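Local structure of extracellular invertase (Aspergillus kawachii, 5XH8) at residues 170-176 with 189-195; 247-253 with 266-272; 288-294 with 306-312. The protein probably hydrolyses the fructosyl bond of sucrose and related beta-fructofuranosides and transfers the fructosyl unit to acceptor sugars, giving fructooligosaccharides such as 1-kestose. All blocks are in the same frame, centred on the assembly; numbering follows the deposited sequence.

Contact 1: 170-176 with 189-195; sequences RDPYVFQ and NTWYTVI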
loop_
_atom_site.group_PDB
_atom_site.type_symbol
_atom_site.label_atom_id
_atom_site.label_comp_id
_atom_site.label_asym_id
_atom_site.label_seq_id
_atom_site.Cartn_x
_atom_site.Cartn_y
_atom_site.Cartn_z
ATOM N N ARG A 170 0.507 -12.922 5.679
ATOM C CA ARG A 170 -0.466 -13.375 4.688
ATOM C C ARG A 170 -1.499 -14.329 5.249
ATOM O O ARG A 170 -1.447 -14.683 6.436
ATOM C CB ARG A 170 0.273 -14.016 3.509
ATOM C CG ARG A 170 1.229 -15.133 3.875
ATOM C CD ARG A 170 1.707 -15.887 2.621
ATOM N NE ARG A 170 2.689 -16.918 2.964
ATOM C CZ ARG A 170 4.009 -16.738 3.110
ATOM N NH1 ARG A 170 4.595 -15.556 2.867
ATOM N NH2 ARG A 170 4.774 -17.778 3.477
ATOM N N ASP A 171 -2.423 -14.727 4.375
ATOM C CA ASP A 171 -3.431 -15.761 4.636
ATOM C C ASP A 171 -4.446 -15.300 5.698
ATOM O O ASP A 171 -4.701 -16.006 6.671
ATOM C CB ASP A 171 -2.803 -17.092 5.069
ATOM C CG ASP A 171 -1.684 -17.567 4.166
ATOM O OD1 ASP A 171 -1.666 -17.214 2.971
ATOM O OD2 ASP A 171 -0.810 -18.317 4.696
ATOM N N PRO A 172 -5.045 -14.129 5.499
ATOM C CA PRO A 172 -5.982 -13.641 6.504
ATOM C C PRO A 172 -7.147 -14.612 6.684
ATOM O O PRO A 172 -7.717 -15.110 5.677
ATOM C CB PRO A 172 -6.449 -12.300 5.930
ATOM C CG PRO A 172 -6.244 -12.433 4.447
ATOM C CD PRO A 172 -4.982 -13.214 4.333
ATOM N N TYR A 173 -7.458 -14.892 7.954
ATOM C CA TYR A 173 -8.536 -15.805 8.336
ATOM C C TYR A 173 -9.556 -15.063 9.202
ATOM O O TYR A 173 -9.285 -14.739 10.372
ATOM C CB TYR A 173 -7.973 -17.022 9.072
ATOM C CG TYR A 173 -8.983 -18.138 9.185
ATOM C CD1 TYR A 173 -9.104 -19.111 8.170
ATOM C CD2 TYR A 173 -9.851 -18.211 10.266
ATOM C CE1 TYR A 173 -10.054 -20.123 8.253
ATOM C CE2 TYR A 173 -10.825 -19.214 10.354
ATOM C CZ TYR A 173 -10.921 -20.176 9.345
ATOM O OH TYR A 173 -11.887 -21.175 9.427
ATOM N N VAL A 174 -10.709 -14.790 8.604
ATOM C CA VAL A 174 -11.810 -14.124 9.284
ATOM C C VAL A 174 -12.607 -15.120 10.141
ATOM O O VAL A 174 -12.864 -16.291 9.748
ATOM C CB VAL A 174 -12.752 -13.377 8.316
ATOM C CG1 VAL A 174 -11.996 -12.380 7.480
ATOM C CG2 VAL A 174 -13.540 -14.328 7.426
ATOM N N PHE A 175 -12.979 -14.660 11.332
ATOM C CA PHE A 175 -13.751 -15.484 12.267
ATOM C C PHE A 175 -14.413 -14.629 13.346
ATOM O O PHE A 175 -13.978 -13.510 13.599
ATOM C CB PHE A 175 -12.887 -16.573 12.932
ATOM C CG PHE A 175 -11.862 -16.045 13.888
ATOM C CD1 PHE A 175 -10.693 -15.449 13.419
ATOM C CD2 PHE A 175 -12.046 -16.153 15.276
ATOM C CE1 PHE A 175 -9.744 -14.969 14.289
ATOM C CE2 PHE A 175 -11.100 -15.649 16.147
ATOM C CZ PHE A 175 -9.948 -15.053 15.656
ATOM N N GLN A 176 -15.458 -15.195 13.943
ATOM C CA GLN A 176 -16.210 -14.610 15.054
ATOM C C GLN A 176 -15.967 -15.432 16.300
ATOM O O GLN A 176 -15.767 -16.658 16.223
ATOM C CB GLN A 176 -17.688 -14.583 14.714
ATOM C CG GLN A 176 -17.965 -13.629 13.573
ATOM C CD GLN A 176 -19.427 -13.553 13.177
ATOM O OE1 GLN A 176 -20.047 -14.552 12.816
ATOM N NE2 GLN A 176 -19.977 -12.353 13.202
ATOM N N ASN A 189 -20.418 -10.193 18.052
ATOM C CA ASN A 189 -20.299 -10.730 16.684
ATOM C C ASN A 189 -19.418 -9.879 15.784
ATOM O O ASN A 189 -19.604 -9.850 14.570
ATOM C CB ASN A 189 -21.674 -10.963 16.059
ATOM C CG ASN A 189 -22.568 -11.783 16.967
ATOM O OD1 ASN A 189 -22.091 -12.660 17.694
ATOM N ND2 ASN A 189 -23.849 -11.489 16.954
ATOM N N THR A 190 -18.453 -9.221 16.424
ATOM C CA THR A 190 -17.327 -8.604 15.771
ATOM C C THR A 190 -16.595 -9.672 14.929
ATOM O O THR A 190 -16.426 -10.803 15.350
ATOM C CB THR A 190 -16.361 -7.982 16.820
ATOM O OG1 THR A 190 -16.936 -6.763 17.342
ATOM C CG2 THR A 190 -14.994 -7.675 16.246
ATOM N N TRP A 191 -16.118 -9.258 13.770
ATOM C CA TRP A 191 -15.289 -10.109 12.920
ATOM C C TRP A 191 -13.861 -9.833 13.307
ATOM O O TRP A 191 -13.445 -8.671 13.361
ATOM C CB TRP A 191 -15.535 -9.818 11.438
ATOM C CG TRP A 191 -16.752 -10.518 10.906
ATOM C CD1 TRP A 191 -18.005 -9.974 10.670
ATOM C CD2 TRP A 191 -16.834 -11.885 10.508
ATOM N NE1 TRP A 191 -18.842 -10.934 10.167
ATOM C CE2 TRP A 191 -18.155 -12.115 10.056
ATOM C CE3 TRP A 191 -15.912 -12.944 10.476
ATOM C CZ2 TRP A 191 -18.586 -13.361 9.600
ATOM C CZ3 TRP A 191 -16.346 -14.184 10.015
ATOM C CH2 TRP A 191 -17.667 -14.382 9.593
ATOM N N TYR A 192 -13.143 -10.903 13.650
ATOM C CA TYR A 192 -11.703 -10.908 13.846
ATOM C C TYR A 192 -11.014 -11.434 12.589
ATOM O O TYR A 192 -11.624 -12.157 11.809
ATOM C CB TYR A 192 -11.315 -11.786 15.048
ATOM C CG TYR A 192 -11.985 -11.286 16.312
ATOM C CD1 TYR A 192 -11.444 -10.216 17.037
ATOM C CD2 TYR A 192 -13.193 -11.821 16.729
ATOM C CE1 TYR A 192 -12.077 -9.731 18.171
ATOM C CE2 TYR A 192 -13.835 -11.343 17.862
ATOM C CZ TYR A 192 -13.278 -10.301 18.581
ATOM O OH TYR A 192 -13.934 -9.809 19.687
ATOM N N THR A 193 -9.749 -11.065 12.433
ATOM C CA THR A 193 -8.879 -11.632 11.424
ATOM C C THR A 193 -7.566 -11.975 12.069
ATOM O O THR A 193 -6.996 -11.153 12.780
ATOM C CB THR A 193 -8.632 -10.633 10.266
ATOM O OG1 THR A 193 -9.880 -10.352 9.608
ATOM C CG2 THR A 193 -7.673 -11.215 9.269
ATOM N N VAL A 194 -7.085 -13.191 11.824
ATOM C CA VAL A 194 -5.671 -13.506 12.045
ATOM C C VAL A 194 -4.916 -13.483 10.727
ATOM O O VAL A 194 -5.436 -13.919 9.691
ATOM C CB VAL A 194 -5.365 -14.823 12.809
ATOM C CG1 VAL A 194 -5.720 -14.659 14.288
ATOM C CG2 VAL A 194 -6.051 -16.035 12.195
ATOM N N ILE A 195 -3.682 -12.976 10.791
ATOM C CA ILE A 195 -2.762 -12.993 9.666
ATOM C C ILE A 195 -1.564 -13.792 10.138
ATOM O O ILE A 195 -1.130 -13.616 11.279
ATOM C CB ILE A 195 -2.386 -11.557 9.226
ATOM C CG1 ILE A 195 -3.662 -10.793 8.772
ATOM C CG2 ILE A 195 -1.339 -11.615 8.116
ATOM C CD1 ILE A 195 -3.439 -9.342 8.352
#
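Phe175 and Tyr192 are partners in a hydrogen-bonded pair of two antiparallel strands, and the Phe175 ring lies across the neighbouring strand so that Tyr192 CB sits over one of its faces, 3.8 Å from the ring centroid, a CH-pi contact. The ring gets there because CG stands between the backbone N and the carbonyl carbon (chi1 69°). Phe175 CE1 goes on to meet Val194 CG1 at 4.0 Å, while the Tyr192 ring stays oblique to it, the planes 36° apart. Next along this face Tyr173 CB rests on Val194 CG2, but the tyrosine ring leads away and its hydroxyl bonds to Gly323 O. Four backbone bonds tie this tightly packed part together, two between Tyr173 and Val194 and two between Phe175 and Tyr192; Tyr192 N to Phe175 O is 2.7 Å. On the other face Val174 and Thr193 run side by side, and Thr193 OG1, 3.6 Å from Val174 CG1, is buried without a polar partner.

The end at Gln176 is the solvent side, with Asn189 exposed, though the side chains still stack closely. Here the extended glutamine lies flat on the Trp191 indole, amide and ring planes 5° apart, with Gln176 CG 3.6 Å from the centroid of the six-membered ring. Beyond it Gln176 NE2 donates to Asn189 O at 2.9 Å, a bent bond that arrives above the carbonyl plane.

Both strands belong to a four-stranded propeller blade: 170-176, which begins with the Arg-Asp-Pro motif of family 32, lies on strand 166-176, an edge strand of the sheet and probably the inner one of the blade, and 191-199 continues the sheet to 203-211. Helix 178-184 lays Leu180 on Phe175 and Tyr192, and Leu114 of strand 112-118 packs against Pro172 and Thr193.

Contact 2: 247-253 with 266-272; sequences FETGNVF and IFTTIGT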
loop_
_atom_site.group_PDB
_atom_site.type_symbol
_atom_site.label_atom_id
_atom_site.label_comp_id
_atom_site.label_asym_id
_atom_site.label_seq_id
_atom_site.Cartn_x
_atom_site.Cartn_y
_atom_site.Cartn_z
ATOM N N PHE A 247 4.751 -19.275 10.612
ATOM C CA PHE A 247 3.414 -19.854 10.567
ATOM C C PHE A 247 2.689 -19.448 9.264
ATOM O O PHE A 247 2.824 -18.313 8.806
ATOM C CB PHE A 247 2.528 -19.379 11.728
ATOM C CG PHE A 247 2.903 -19.902 13.102
ATOM C CD1 PHE A 247 3.721 -21.021 13.296
ATOM C CD2 PHE A 247 2.381 -19.263 14.221
ATOM C CE1 PHE A 247 4.032 -21.456 14.581
ATOM C CE2 PHE A 247 2.687 -19.708 15.511
ATOM C CZ PHE A 247 3.504 -20.810 15.681
ATOM N N GLU A 248 1.904 -20.389 8.727
ATOM C CA GLU A 248 1.102 -20.215 7.507
ATOM C C GLU A 248 -0.324 -20.712 7.774
ATOM O O GLU A 248 -0.554 -21.529 8.682
ATOM C CB GLU A 248 1.726 -21.010 6.360
ATOM C CG GLU A 248 3.160 -20.575 6.002
ATOM C CD GLU A 248 3.565 -21.022 4.621
ATOM O OE1 GLU A 248 3.964 -22.207 4.481
ATOM O OE2 GLU A 248 3.421 -20.198 3.664
ATOM N N THR A 249 -1.269 -20.190 6.996
ATOM C CA THR A 249 -2.673 -20.646 6.949
ATOM C C THR A 249 -3.334 -20.883 8.314
ATOM O O THR A 249 -4.059 -21.876 8.519
ATOM C CB THR A 249 -2.832 -21.901 6.054
ATOM O OG1 THR A 249 -2.176 -23.022 6.653
ATOM C CG2 THR A 249 -2.237 -21.634 4.682
ATOM N N GLY A 250 -3.074 -19.953 9.232
ATOM C CA GLY A 250 -3.690 -19.964 10.552
ATOM C C GLY A 250 -5.200 -19.901 10.433
ATOM O O GLY A 250 -5.710 -18.974 9.839
ATOM N N ASN A 251 -5.893 -20.937 10.919
ATOM C CA ASN A 251 -7.341 -20.904 11.116
ATOM C C ASN A 251 -7.599 -20.815 12.628
ATOM O O ASN A 251 -6.878 -21.429 13.394
ATOM C CB ASN A 251 -7.990 -22.205 10.678
ATOM C CG ASN A 251 -7.851 -22.498 9.196
ATOM O OD1 ASN A 251 -6.914 -22.092 8.498
ATOM N ND2 ASN A 251 -8.766 -23.253 8.741
ATOM N N VAL A 252 -8.687 -20.158 13.026
ATOM C CA VAL A 252 -9.112 -20.064 14.431
ATOM C C VAL A 252 -10.606 -20.388 14.497
ATOM O O VAL A 252 -11.414 -19.918 13.676
ATOM C CB VAL A 252 -8.854 -18.656 15.017
ATOM C CG1 VAL A 252 -9.270 -18.586 16.482
ATOM C CG2 VAL A 252 -7.384 -18.308 14.904
ATOM N N PHE A 253 -10.957 -21.233 15.464
ATOM C CA PHE A 253 -12.328 -21.736 15.613
ATOM C C PHE A 253 -12.488 -22.305 17.018
ATOM O O PHE A 253 -11.532 -22.364 17.805
ATOM C CB PHE A 253 -12.634 -22.813 14.549
ATOM C CG PHE A 253 -11.600 -23.897 14.480
ATOM C CD1 PHE A 253 -10.405 -23.704 13.781
ATOM C CD2 PHE A 253 -11.795 -25.106 15.153
ATOM C CE1 PHE A 253 -9.436 -24.693 13.746
ATOM C CE2 PHE A 253 -10.834 -26.100 15.105
ATOM C CZ PHE A 253 -9.655 -25.901 14.405
ATOM N N ILE A 266 -11.183 -23.146 22.308
ATOM C CA ILE A 266 -10.586 -22.483 21.146
ATOM C C ILE A 266 -9.379 -23.281 20.621
ATOM O O ILE A 266 -8.473 -23.672 21.372
ATOM C CB ILE A 266 -10.215 -21.024 21.478
ATOM C CG1 ILE A 266 -11.493 -20.201 21.653
ATOM C CG2 ILE A 266 -9.355 -20.393 20.377
ATOM C CD1 ILE A 266 -11.281 -18.851 22.327
ATOM N N PHE A 267 -9.392 -23.513 19.319
ATOM C CA PHE A 267 -8.332 -24.245 18.619
ATOM C C PHE A 267 -7.847 -23.415 17.429
ATOM O O PHE A 267 -8.596 -22.579 16.906
ATOM C CB PHE A 267 -8.884 -25.552 18.061
ATOM C CG PHE A 267 -9.177 -26.611 19.097
ATOM C CD1 PHE A 267 -10.374 -26.598 19.816
ATOM C CD2 PHE A 267 -8.293 -27.668 19.294
ATOM C CE1 PHE A 267 -10.665 -27.606 20.741
ATOM C CE2 PHE A 267 -8.575 -28.675 20.220
ATOM C CZ PHE A 267 -9.758 -28.638 20.945
ATOM N N THR A 268 -6.617 -23.670 16.997
ATOM C CA THR A 268 -6.117 -23.141 15.727
ATOM C C THR A 268 -5.471 -24.283 14.944
ATOM O O THR A 268 -4.926 -25.217 15.558
ATOM C CB THR A 268 -5.120 -21.975 15.937
ATOM O OG1 THR A 268 -4.650 -21.472 14.669
ATOM C CG2 THR A 268 -3.926 -22.402 16.805
ATOM N N THR A 269 -5.570 -24.240 13.616
ATOM C CA THR A 269 -4.697 -25.061 12.749
ATOM C C THR A 269 -3.703 -24.150 12.022
ATOM O O THR A 269 -4.049 -23.022 11.644
ATOM C CB THR A 269 -5.462 -25.978 11.779
ATOM O OG1 THR A 269 -6.253 -25.215 10.857
ATOM C CG2 THR A 269 -6.389 -26.927 12.552
ATOM N N ILE A 270 -2.466 -24.629 11.875
ATOM C CA ILE A 270 -1.403 -23.862 11.224
ATOM C C ILE A 270 -0.499 -24.778 10.470
ATOM O O ILE A 270 -0.321 -25.921 10.864
ATOM C CB ILE A 270 -0.486 -23.114 12.214
ATOM C CG1 ILE A 270 -0.129 -24.003 13.417
ATOM C CG2 ILE A 270 -1.165 -21.855 12.691
ATOM C CD1 ILE A 270 1.107 -23.529 14.125
ATOM N N GLY A 271 0.076 -24.257 9.392
ATOM C CA GLY A 271 1.249 -24.841 8.774
ATOM C C GLY A 271 2.466 -24.211 9.431
ATOM O O GLY A 271 2.476 -23.013 9.709
ATOM N N THR A 272 3.500 -25.005 9.680
ATOM C CA THR A 272 4.778 -24.442 10.110
ATOM C C THR A 272 5.856 -24.791 9.098
ATOM O O THR A 272 5.909 -25.917 8.593
ATOM C CB THR A 272 5.186 -24.894 11.547
ATOM O OG1 THR A 272 5.706 -26.223 11.542
ATOM C CG2 THR A 272 4.027 -24.817 12.464
HETATM O O HOH W 1 -4.542 -24.434 8.943
#
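Phe247 and Ile270 meet across an antiparallel pairing that a beta bulge interrupts: within this propeller blade the chain turns a corner at Thr249, and the register against strand 265-274 slips by one residue between Glu248 and Asn251. Ile270, on the other strand, packs along the bulged chain. Ile270 CB lies 3.9 Å from Glu248 O. From there the side chain forks: Ile270 CG2 reaches the bulge itself, 3.8 Å from Gly250 CA, while a chi1 of 43° turns CG1 the other way and carries CD1 toward the start of 247-253. Ile270 CD1 ends over a face of the Phe247 ring, 3.8 Å from its centroid, a CH-pi contact; Trp226 of the adjoining strand 219-227 touches both Phe247 and Ile270.

At the far end the hairpin strand 250-255 regains regular pairing. The Phe253 ring lies over the opposite strand, with Phe267 O above one face, Phe253 CE2 3.6 Å from Phe267 CB, and Thr269 CG2 in the ring plane 3.9 Å from Phe253 CZ; its stacking partner is Phe342. Near the corner a water lies 2.7 Å from Thr269 OG1 and is also hydrogen-bonded to Thr249 O, bridging the two strands beside the bulge.

Just past the bulge, Asn251 O takes two hydrogen bonds. Thr269 N supplies the strand bond, a bent one, and Thr268 OG1, which also bonds to Gln206 NE2, donates to Asn251 O from the opposite face of the carbonyl plane at 2.6 Å.

Contact 3: 288-294 with 306-312; sequences DMLWVSG and PNMAGFL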
loop_
_atom_site.group_PDB
_atom_site.type_symbol
_atom_site.label_atom_id
_atom_site.label_comp_id
_atom_site.label_asym_id
_atom_site.label_seq_id
_atom_site.Cartn_x
_atom_site.Cartn_y
_atom_site.Cartn_z
ATOM N N ASP A 288 4.980 -28.934 8.374
ATOM C CA ASP A 288 4.142 -29.570 9.405
ATOM C C ASP A 288 2.715 -29.009 9.433
ATOM O O ASP A 288 2.558 -27.798 9.462
ATOM C CB ASP A 288 4.746 -29.364 10.797
ATOM C CG ASP A 288 5.981 -30.210 11.046
ATOM O OD1 ASP A 288 6.212 -31.212 10.316
ATOM O OD2 ASP A 288 6.713 -29.842 11.993
ATOM N N MET A 289 1.704 -29.895 9.449
ATOM C CA MET A 289 0.288 -29.531 9.442
ATOM C C MET A 289 -0.296 -29.783 10.828
ATOM O O MET A 289 -0.794 -30.885 11.136
ATOM C CB MET A 289 -0.490 -30.309 8.389
ATOM C CG MET A 289 -1.909 -29.806 8.132
ATOM S SD MET A 289 -2.026 -28.023 7.847
ATOM C CE MET A 289 -2.813 -27.420 9.345
ATOM N N LEU A 290 -0.224 -28.749 11.658
ATOM C CA LEU A 290 -0.526 -28.860 13.095
ATOM C C LEU A 290 -1.906 -28.337 13.503
ATOM O O LEU A 290 -2.501 -27.483 12.824
ATOM C CB LEU A 290 0.551 -28.123 13.892
ATOM C CG LEU A 290 2.014 -28.435 13.624
ATOM C CD1 LEU A 290 2.919 -27.572 14.502
ATOM C CD2 LEU A 290 2.297 -29.900 13.870
ATOM N N TRP A 291 -2.414 -28.888 14.611
ATOM C CA TRP A 291 -3.538 -28.319 15.368
ATOM C C TRP A 291 -3.050 -28.013 16.786
ATOM O O TRP A 291 -2.078 -28.623 17.272
ATOM C CB TRP A 291 -4.767 -29.243 15.396
ATOM C CG TRP A 291 -4.574 -30.534 16.199
ATOM C CD1 TRP A 291 -4.241 -31.752 15.696
ATOM C CD2 TRP A 291 -4.706 -30.709 17.624
ATOM N NE1 TRP A 291 -4.161 -32.685 16.701
ATOM C CE2 TRP A 291 -4.440 -32.082 17.900
ATOM C CE3 TRP A 291 -5.031 -29.848 18.694
ATOM C CZ2 TRP A 291 -4.466 -32.625 19.214
ATOM C CZ3 TRP A 291 -5.057 -30.391 20.020
ATOM C CH2 TRP A 291 -4.768 -31.767 20.253
ATOM N N VAL A 292 -3.702 -27.042 17.427
ATOM C CA VAL A 292 -3.300 -26.565 18.760
ATOM C C VAL A 292 -4.524 -26.133 19.523
ATOM O O VAL A 292 -5.349 -25.378 18.995
ATOM C CB VAL A 292 -2.350 -25.350 18.706
ATOM C CG1 VAL A 292 -1.769 -25.051 20.092
ATOM C CG2 VAL A 292 -1.222 -25.583 17.725
ATOM N N SER A 293 -4.635 -26.628 20.763
ATOM C CA SER A 293 -5.683 -26.215 21.702
ATOM C C SER A 293 -5.076 -25.192 22.634
ATOM O O SER A 293 -3.910 -25.287 22.967
ATOM C CB SER A 293 -6.163 -27.420 22.535
ATOM O OG SER A 293 -7.131 -27.012 23.491
ATOM N N GLY A 294 -5.854 -24.213 23.056
ATOM C CA GLY A 294 -5.353 -23.243 23.996
ATOM C C GLY A 294 -6.409 -22.449 24.718
ATOM O O GLY A 294 -7.577 -22.408 24.310
ATOM N N PRO A 306 -1.200 -22.213 24.437
ATOM C CA PRO A 306 -1.365 -23.626 24.095
ATOM C C PRO A 306 -1.359 -24.583 25.300
ATOM O O PRO A 306 -0.456 -24.501 26.142
ATOM C CB PRO A 306 -0.142 -23.918 23.222
ATOM C CG PRO A 306 0.230 -22.611 22.634
ATOM C CD PRO A 306 -0.079 -21.603 23.700
ATOM N N ASN A 307 -2.317 -25.508 25.348
ATOM C CA ASN A 307 -2.305 -26.570 26.372
ATOM C C ASN A 307 -2.146 -27.990 25.833
ATOM O O ASN A 307 -1.899 -28.907 26.616
ATOM C CB ASN A 307 -3.529 -26.473 27.286
ATOM C CG ASN A 307 -4.816 -26.332 26.523
ATOM O OD1 ASN A 307 -4.995 -26.914 25.443
ATOM N ND2 ASN A 307 -5.718 -25.532 27.063
ATOM N N MET A 308 -2.307 -28.169 24.518
ATOM C CA MET A 308 -1.979 -29.417 23.836
ATOM C C MET A 308 -1.919 -29.163 22.321
ATOM O O MET A 308 -2.442 -28.161 21.828
ATOM C CB MET A 308 -2.992 -30.528 24.165
ATOM C CG MET A 308 -4.455 -30.166 23.936
ATOM S SD MET A 308 -5.622 -31.498 24.278
ATOM C CE MET A 308 -7.202 -30.802 23.838
ATOM N N ALA A 309 -1.276 -30.069 21.596
ATOM C CA ALA A 309 -1.099 -29.902 20.159
ATOM C C ALA A 309 -0.744 -31.227 19.497
ATOM O O ALA A 309 -0.194 -32.155 20.141
ATOM C CB ALA A 309 -0.023 -28.870 19.883
ATOM N N GLY A 310 -1.065 -31.306 18.207
ATOM C CA GLY A 310 -0.809 -32.502 17.415
ATOM C C GLY A 310 -0.800 -32.166 15.945
ATOM O O GLY A 310 -0.690 -30.987 15.578
ATOM N N PHE A 311 -0.929 -33.200 15.116
ATOM C CA PHE A 311 -0.991 -33.034 13.666
ATOM C C PHE A 311 -2.432 -33.213 13.202
ATOM O O PHE A 311 -3.110 -34.156 13.621
ATOM C CB PHE A 311 -0.096 -34.044 12.955
ATOM C CG PHE A 311 1.356 -33.688 12.962
ATOM C CD1 PHE A 311 2.147 -33.966 14.074
ATOM C CD2 PHE A 311 1.958 -33.095 11.847
ATOM C CE1 PHE A 311 3.487 -33.650 14.081
ATOM C CE2 PHE A 311 3.315 -32.778 11.851
ATOM C CZ PHE A 311 4.084 -33.061 12.969
ATOM N N LEU A 312 -2.925 -32.281 12.384
ATOM C CA LEU A 312 -4.159 -32.487 11.644
ATOM C C LEU A 312 -3.959 -33.563 10.548
ATOM O O LEU A 312 -4.903 -34.308 10.184
ATOM C CB LEU A 312 -4.630 -31.162 11.056
ATOM C CG LEU A 312 -5.910 -31.173 10.230
ATOM C CD1 LEU A 312 -7.095 -31.733 11.007
ATOM C CD2 LEU A 312 -6.184 -29.770 9.756
#
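Trp291 lies flat across the partner strand of an antiparallel hairpin, strands 286-298 and 302-311, in a blade of the propeller. One face of its indole rests on the backbone of Ala309 and Gly310: Gly310 CA is 3.8 Å from the centroid of the five-membered ring, and Ala309 CA is 4.1 Å from that of the six-membered ring. A chi1 of 68° swings the indole back over the partner strand, and Gly310 puts no side chain beneath the ring. Met308 SD approaches the indole edge-on, 5.4 Å from the centroid of the Trp291 six-membered ring, a Met-aromatic contact. Phe311 O lies in the ring plane beside Trp291 CD1.

Phe311 is approached differently. Leu290 runs alongside it and sets CD2 over the centre of the phenyl face, 3.6 Å away, whereas Asp288 OD1 lies at the ring edge with its carboxylate turned 80° to the ring; Trp314 stacks with Phe311 as well. A beta bulge shifts the register between Ser293 and Gly294. At the other end the last bond is bent: Leu312 N reaches Met289 O at 2.8 Å, with an N-H...O angle of 132°.

In the fold
The contacts follow one another along the family 32 N-terminal domain. Contacts 2 and 3 share a sheet, their centres about 8 Å apart; Thr268 O and Val292 N, 2.9 Å apart, probably form one of the bonds joining them. Contact 1, in the preceding blade, is centred about 11 Å from the centre of contact 2, and the salt bridge from Arg170 NH2 to Glu248 OE2 (2.8 Å) links them. Glycerol, probably from the crystallisation liquor, is hydrogen-bonded to Asp171 OD1 and also found about 4 Å from the Glu248 side chain, probably where family 32 enzymes bind the fructosyl unit. The sodium ion, bound at His287, Gly315, Phe316 and Ser318, is about 5 Å from the Met289 side chain.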